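Local coordinates for dephospho-CoA kinase (Aquifex aeolicus, PDB 2IF2), which probably phosphorylates the 3'-hydroxyl group of dephospho-coenzyme A with ATP, the last step of coenzyme A biosynthesis, at residues A18-D32 with I98-A112. Residues are numbered along the deposited sequence; the frame is centred on the assembly and turned at random.
Sequences AQMFRELGAYVLDAD and ITKNLSEDTLFILEA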
loop_
_atom_site.group_PDB
_atom_site.type_symbol
_atom_site.label_atom_id
_atom_site.label_comp_id
_atom_site.label_asym_id
_atom_site.label_seq_id
_atom_site.Cartn_x
_atom_site.Cartn_y
_atom_site.Cartn_z
ATOM N N ALA A 18 6.320 -3.610 -8.131
ATOM C CA ALA A 18 6.630 -4.443 -6.980
ATOM C C ALA A 18 7.118 -5.800 -7.475
ATOM O O ALA A 18 8.044 -6.365 -6.901
ATOM C CB ALA A 18 5.402 -4.624 -6.098
ATOM N N GLN A 19 6.497 -6.299 -8.548
ATOM C CA GLN A 19 6.842 -7.591 -9.136
ATOM C C GLN A 19 8.213 -7.599 -9.793
ATOM O O GLN A 19 9.056 -8.447 -9.495
ATOM C CB GLN A 19 5.789 -8.001 -10.164
ATOM C CG GLN A 19 5.792 -9.495 -10.507
ATOM C CD GLN A 19 5.938 -10.391 -9.270
ATOM O OE1 GLN A 19 7.050 -10.732 -8.873
ATOM N NE2 GLN A 19 4.813 -10.758 -8.655
HETATM N N MSE A 20 8.434 -6.658 -10.696
HETATM C CA MSE A 20 9.710 -6.578 -11.372
HETATM C C MSE A 20 10.792 -6.617 -10.302
HETATM O O MSE A 20 11.737 -7.403 -10.392
HETATM C CB MSE A 20 9.785 -5.280 -12.178
HETATM C CG MSE A 20 8.633 -5.094 -13.165
HETATM SE SE MSE A 20 8.652 -3.365 -14.066
HETATM C CE MSE A 20 8.251 -3.884 -15.886
ATOM N N PHE A 21 10.631 -5.784 -9.273
ATOM C CA PHE A 21 11.596 -5.701 -8.163
ATOM C C PHE A 21 11.847 -7.030 -7.460
ATOM O O PHE A 21 12.950 -7.259 -6.953
ATOM C CB PHE A 21 11.136 -4.674 -7.115
ATOM C CG PHE A 21 11.771 -3.316 -7.271
ATOM C CD1 PHE A 21 10.984 -2.180 -7.429
ATOM C CD2 PHE A 21 13.155 -3.172 -7.283
ATOM C CE1 PHE A 21 11.562 -0.921 -7.605
ATOM C CE2 PHE A 21 13.737 -1.912 -7.460
ATOM C CZ PHE A 21 12.938 -0.786 -7.621
ATOM N N ARG A 22 10.817 -7.880 -7.411
ATOM C CA ARG A 22 10.917 -9.187 -6.766
ATOM C C ARG A 22 11.712 -10.137 -7.643
ATOM O O ARG A 22 12.490 -10.975 -7.161
ATOM C CB ARG A 22 9.538 -9.797 -6.511
ATOM C CG ARG A 22 8.719 -9.119 -5.428
ATOM C CD ARG A 22 7.684 -10.086 -4.832
ATOM N NE ARG A 22 6.511 -9.382 -4.313
ATOM C CZ ARG A 22 5.605 -8.800 -5.086
ATOM N NH1 ARG A 22 5.736 -8.852 -6.412
ATOM N NH2 ARG A 22 4.591 -8.143 -4.537
ATOM N N GLU A 23 11.491 -10.012 -8.945
ATOM C CA GLU A 23 12.197 -10.829 -9.904
ATOM C C GLU A 23 13.656 -10.498 -9.744
ATOM O O GLU A 23 14.492 -11.393 -9.663
ATOM C CB GLU A 23 11.729 -10.494 -11.309
ATOM C CG GLU A 23 10.298 -10.917 -11.562
ATOM C CD GLU A 23 9.551 -9.965 -12.484
ATOM O OE1 GLU A 23 10.182 -9.381 -13.397
ATOM O OE2 GLU A 23 8.326 -9.816 -12.298
ATOM N N LEU A 24 13.969 -9.211 -9.662
ATOM C CA LEU A 24 15.365 -8.802 -9.516
ATOM C C LEU A 24 16.012 -9.344 -8.235
ATOM O O LEU A 24 17.234 -9.393 -8.128
ATOM C CB LEU A 24 15.475 -7.270 -9.597
ATOM C CG LEU A 24 15.223 -6.648 -10.988
ATOM C CD1 LEU A 24 14.951 -5.153 -10.881
ATOM C CD2 LEU A 24 16.423 -6.920 -11.893
ATOM N N GLY A 25 15.192 -9.772 -7.276
ATOM C CA GLY A 25 15.732 -10.318 -6.033
ATOM C C GLY A 25 15.175 -9.658 -4.783
ATOM O O GLY A 25 15.155 -10.240 -3.698
ATOM N N ALA A 26 14.715 -8.426 -4.947
ATOM C CA ALA A 26 14.160 -7.673 -3.842
ATOM C C ALA A 26 12.997 -8.416 -3.199
ATOM O O ALA A 26 12.371 -9.268 -3.827
ATOM C CB ALA A 26 13.701 -6.298 -4.335
ATOM N N TYR A 27 12.726 -8.084 -1.937
ATOM C CA TYR A 27 11.625 -8.670 -1.176
ATOM C C TYR A 27 10.575 -7.587 -0.984
ATOM O O TYR A 27 10.652 -6.806 -0.038
ATOM C CB TYR A 27 12.093 -9.150 0.199
ATOM C CG TYR A 27 11.022 -9.899 0.970
ATOM C CD1 TYR A 27 9.939 -9.233 1.550
ATOM C CD2 TYR A 27 11.066 -11.288 1.082
ATOM C CE1 TYR A 27 8.920 -9.941 2.222
ATOM C CE2 TYR A 27 10.054 -12.004 1.749
ATOM C CZ TYR A 27 8.986 -11.325 2.315
ATOM O OH TYR A 27 7.999 -12.039 2.957
ATOM N N VAL A 28 9.597 -7.547 -1.884
ATOM C CA VAL A 28 8.539 -6.554 -1.815
ATOM C C VAL A 28 7.321 -7.111 -1.105
ATOM O O VAL A 28 6.809 -8.159 -1.498
ATOM C CB VAL A 28 8.093 -6.116 -3.208
ATOM C CG1 VAL A 28 7.230 -4.872 -3.101
ATOM C CG2 VAL A 28 9.299 -5.875 -4.093
ATOM N N LEU A 29 6.875 -6.401 -0.062
ATOM C CA LEU A 29 5.700 -6.767 0.745
ATOM C C LEU A 29 4.578 -5.743 0.590
ATOM O O LEU A 29 4.691 -4.595 1.048
ATOM C CB LEU A 29 6.057 -6.877 2.241
ATOM C CG LEU A 29 4.934 -6.876 3.301
ATOM C CD1 LEU A 29 3.992 -8.043 3.089
ATOM C CD2 LEU A 29 5.550 -6.951 4.682
ATOM N N ASP A 30 3.498 -6.184 -0.053
ATOM C CA ASP A 30 2.306 -5.369 -0.289
ATOM C C ASP A 30 1.609 -5.147 1.053
ATOM O O ASP A 30 0.931 -6.036 1.572
ATOM C CB ASP A 30 1.361 -6.107 -1.238
ATOM C CG ASP A 30 0.178 -5.270 -1.655
ATOM O OD1 ASP A 30 -0.318 -4.449 -0.850
ATOM O OD2 ASP A 30 -0.273 -5.447 -2.802
ATOM N N ALA A 31 1.788 -3.958 1.611
ATOM C CA ALA A 31 1.189 -3.609 2.890
ATOM C C ALA A 31 -0.337 -3.639 2.834
ATOM O O ALA A 31 -0.986 -4.259 3.670
ATOM C CB ALA A 31 1.670 -2.234 3.314
ATOM N N ASP A 32 -0.897 -2.965 1.836
ATOM C CA ASP A 32 -2.340 -2.899 1.667
ATOM C C ASP A 32 -2.952 -4.295 1.568
ATOM O O ASP A 32 -3.923 -4.610 2.268
ATOM C CB ASP A 32 -2.687 -2.088 0.416
ATOM C CG ASP A 32 -2.061 -0.698 0.429
ATOM O OD1 ASP A 32 -2.194 0.016 1.446
ATOM O OD2 ASP A 32 -1.444 -0.311 -0.585
ATOM N N ILE A 98 8.961 -11.113 9.533
ATOM C CA ILE A 98 9.485 -11.524 8.243
ATOM C C ILE A 98 10.966 -11.181 8.161
ATOM O O ILE A 98 11.752 -11.933 7.590
ATOM C CB ILE A 98 8.749 -10.815 7.098
ATOM C CG1 ILE A 98 7.261 -11.147 7.143
ATOM C CG2 ILE A 98 9.316 -11.255 5.771
ATOM C CD1 ILE A 98 6.454 -10.458 6.061
ATOM N N THR A 99 11.338 -10.041 8.734
ATOM C CA THR A 99 12.726 -9.581 8.742
ATOM C C THR A 99 13.597 -10.542 9.553
ATOM O O THR A 99 14.824 -10.541 9.451
ATOM C CB THR A 99 12.824 -8.169 9.358
ATOM O OG1 THR A 99 11.970 -7.275 8.634
ATOM C CG2 THR A 99 14.260 -7.659 9.308
ATOM N N LYS A 100 12.929 -11.361 10.358
ATOM C CA LYS A 100 13.575 -12.351 11.207
ATOM C C LYS A 100 14.383 -13.306 10.325
ATOM O O LYS A 100 15.613 -13.360 10.395
ATOM C CB LYS A 100 12.497 -13.131 11.979
ATOM C CG LYS A 100 12.960 -13.848 13.253
ATOM C CD LYS A 100 13.194 -12.874 14.409
ATOM C CE LYS A 100 13.662 -13.597 15.662
ATOM N NZ LYS A 100 13.820 -12.670 16.809
ATOM N N ASN A 101 13.670 -14.045 9.483
ATOM C CA ASN A 101 14.277 -15.008 8.577
ATOM C C ASN A 101 14.949 -14.351 7.382
ATOM O O ASN A 101 15.790 -14.960 6.721
ATOM C CB ASN A 101 13.211 -15.972 8.078
ATOM C CG ASN A 101 12.446 -16.607 9.206
ATOM O OD1 ASN A 101 11.402 -17.226 8.991
ATOM N ND2 ASN A 101 12.963 -16.460 10.428
ATOM N N LEU A 102 14.576 -13.109 7.101
ATOM C CA LEU A 102 15.153 -12.399 5.973
ATOM C C LEU A 102 16.651 -12.160 6.095
ATOM O O LEU A 102 17.116 -11.415 6.966
ATOM C CB LEU A 102 14.449 -11.060 5.770
ATOM C CG LEU A 102 13.587 -10.896 4.515
ATOM C CD1 LEU A 102 13.123 -9.454 4.462
ATOM C CD2 LEU A 102 14.368 -11.245 3.254
ATOM N N SER A 103 17.398 -12.800 5.200
ATOM C CA SER A 103 18.849 -12.676 5.150
ATOM C C SER A 103 19.237 -11.198 5.084
ATOM O O SER A 103 18.454 -10.371 4.624
ATOM C CB SER A 103 19.364 -13.409 3.912
ATOM O OG SER A 103 18.273 -13.826 3.099
ATOM N N GLU A 104 20.437 -10.862 5.543
ATOM C CA GLU A 104 20.879 -9.473 5.516
ATOM C C GLU A 104 21.217 -8.990 4.107
ATOM O O GLU A 104 21.279 -9.782 3.157
ATOM C CB GLU A 104 22.090 -9.279 6.435
ATOM C CG GLU A 104 21.781 -8.537 7.739
ATOM C CD GLU A 104 21.204 -7.144 7.509
ATOM O OE1 GLU A 104 21.295 -6.650 6.355
ATOM O OE2 GLU A 104 20.682 -6.540 8.487
ATOM N N ASP A 105 21.433 -7.681 3.984
ATOM C CA ASP A 105 21.762 -7.040 2.705
ATOM C C ASP A 105 20.665 -7.206 1.664
ATOM O O ASP A 105 20.786 -6.707 0.538
ATOM C CB ASP A 105 23.087 -7.578 2.150
ATOM C CG ASP A 105 24.294 -7.064 2.923
ATOM O OD1 ASP A 105 24.449 -5.825 3.045
ATOM O OD2 ASP A 105 25.097 -7.896 3.395
ATOM N N THR A 106 19.604 -7.915 2.055
ATOM C CA THR A 106 18.444 -8.174 1.201
ATOM C C THR A 106 17.734 -6.850 0.949
ATOM O O THR A 106 17.749 -5.953 1.792
ATOM C CB THR A 106 17.455 -9.160 1.874
ATOM O OG1 THR A 106 16.456 -9.558 0.931
ATOM C CG2 THR A 106 16.770 -8.508 3.056
ATOM N N LEU A 107 17.118 -6.728 -0.216
ATOM C CA LEU A 107 16.427 -5.504 -0.569
ATOM C C LEU A 107 14.962 -5.639 -0.185
ATOM O O LEU A 107 14.171 -6.253 -0.898
ATOM C CB LEU A 107 16.593 -5.241 -2.068
ATOM C CG LEU A 107 16.565 -3.796 -2.569
ATOM C CD1 LEU A 107 15.163 -3.433 -2.953
ATOM C CD2 LEU A 107 17.125 -2.852 -1.510
ATOM N N PHE A 108 14.619 -5.074 0.968
ATOM C CA PHE A 108 13.261 -5.121 1.483
ATOM C C PHE A 108 12.468 -3.862 1.131
ATOM O O PHE A 108 12.788 -2.761 1.583
ATOM C CB PHE A 108 13.301 -5.320 2.999
ATOM C CG PHE A 108 11.950 -5.323 3.643
ATOM C CD1 PHE A 108 11.398 -4.150 4.132
ATOM C CD2 PHE A 108 11.208 -6.491 3.723
ATOM C CE1 PHE A 108 10.126 -4.142 4.686
ATOM C CE2 PHE A 108 9.934 -6.491 4.275
ATOM C CZ PHE A 108 9.394 -5.315 4.755
ATOM N N ILE A 109 11.438 -4.035 0.310
ATOM C CA ILE A 109 10.585 -2.929 -0.102
ATOM C C ILE A 109 9.181 -3.149 0.445
ATOM O O ILE A 109 8.762 -4.288 0.664
ATOM C CB ILE A 109 10.503 -2.821 -1.637
ATOM C CG1 ILE A 109 11.905 -2.612 -2.216
ATOM C CG2 ILE A 109 9.564 -1.683 -2.027
ATOM C CD1 ILE A 109 11.964 -2.580 -3.741
ATOM N N LEU A 110 8.458 -2.055 0.666
ATOM C CA LEU A 110 7.097 -2.126 1.185
ATOM C C LEU A 110 6.185 -1.193 0.391
ATOM O O LEU A 110 6.377 0.018 0.393
ATOM C CB LEU A 110 7.092 -1.748 2.672
ATOM C CG LEU A 110 5.741 -1.708 3.384
ATOM C CD1 LEU A 110 5.850 -2.344 4.751
ATOM C CD2 LEU A 110 5.274 -0.275 3.489
ATOM N N GLU A 111 5.201 -1.757 -0.299
ATOM C CA GLU A 111 4.286 -0.943 -1.083
ATOM C C GLU A 111 2.932 -0.831 -0.399
ATOM O O GLU A 111 2.291 -1.840 -0.110
ATOM C CB GLU A 111 4.093 -1.535 -2.472
ATOM C CG GLU A 111 3.545 -2.935 -2.441
ATOM C CD GLU A 111 2.838 -3.308 -3.720
ATOM O OE1 GLU A 111 2.598 -4.523 -3.916
ATOM O OE2 GLU A 111 2.512 -2.394 -4.521
ATOM N N ALA A 112 2.508 0.409 -0.156
ATOM C CA ALA A 112 1.241 0.696 0.504
ATOM C C ALA A 112 0.481 1.794 -0.222
ATOM O O ALA A 112 -0.701 2.014 0.038
ATOM C CB ALA A 112 1.492 1.110 1.944
#
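Y27 and F108 sit abreast on neighbouring parallel strands, 27-30 and 108-111, a worked example of how an edge strand of a P-loop kinase sheet is held on both faces. Backbone hydrogen bonds join the strands, from Y27 N to L107 O as far as A31 N to E111 O. A chi1 of -174° puts the tyrosine CG anti to the backbone N, and F108, with nearly the same torsion, points the same way; the two rings run side by side, near parallel (17°) but slid apart, barely overlapping. Along Y27, CB passes 3.7 Å from L107 O, L102 CD1 rests over one ring face near CG, CD1 meets F108 CD2 at 3.7 Å, CZ touches I98 CG2 at 3.5 Å, and OH ends beside the same isoleucine, 3.8 Å from I98 CD1. An alanine here is likely to open a gap between F108, L102 and I98, leaving I98 without its aromatic partner. L29 CD2 also reaches I98 CD1 (3.9 Å). On the face of V28 and D30, I109 CD1 lies over the F21 ring, 3.8 Å from its centroid, a CH-pi contact with helix 14-23. Further along, E111 OE1 comes within 3.2 Å of D30 OD2, while D30 OD1 caps K33 N. Two acids side by side would probably favour a positive neighbour, and K14 of the predicted ATP site lies beside the E111 side chain; apolar packing thus gives way to charge toward the nucleotide pocket.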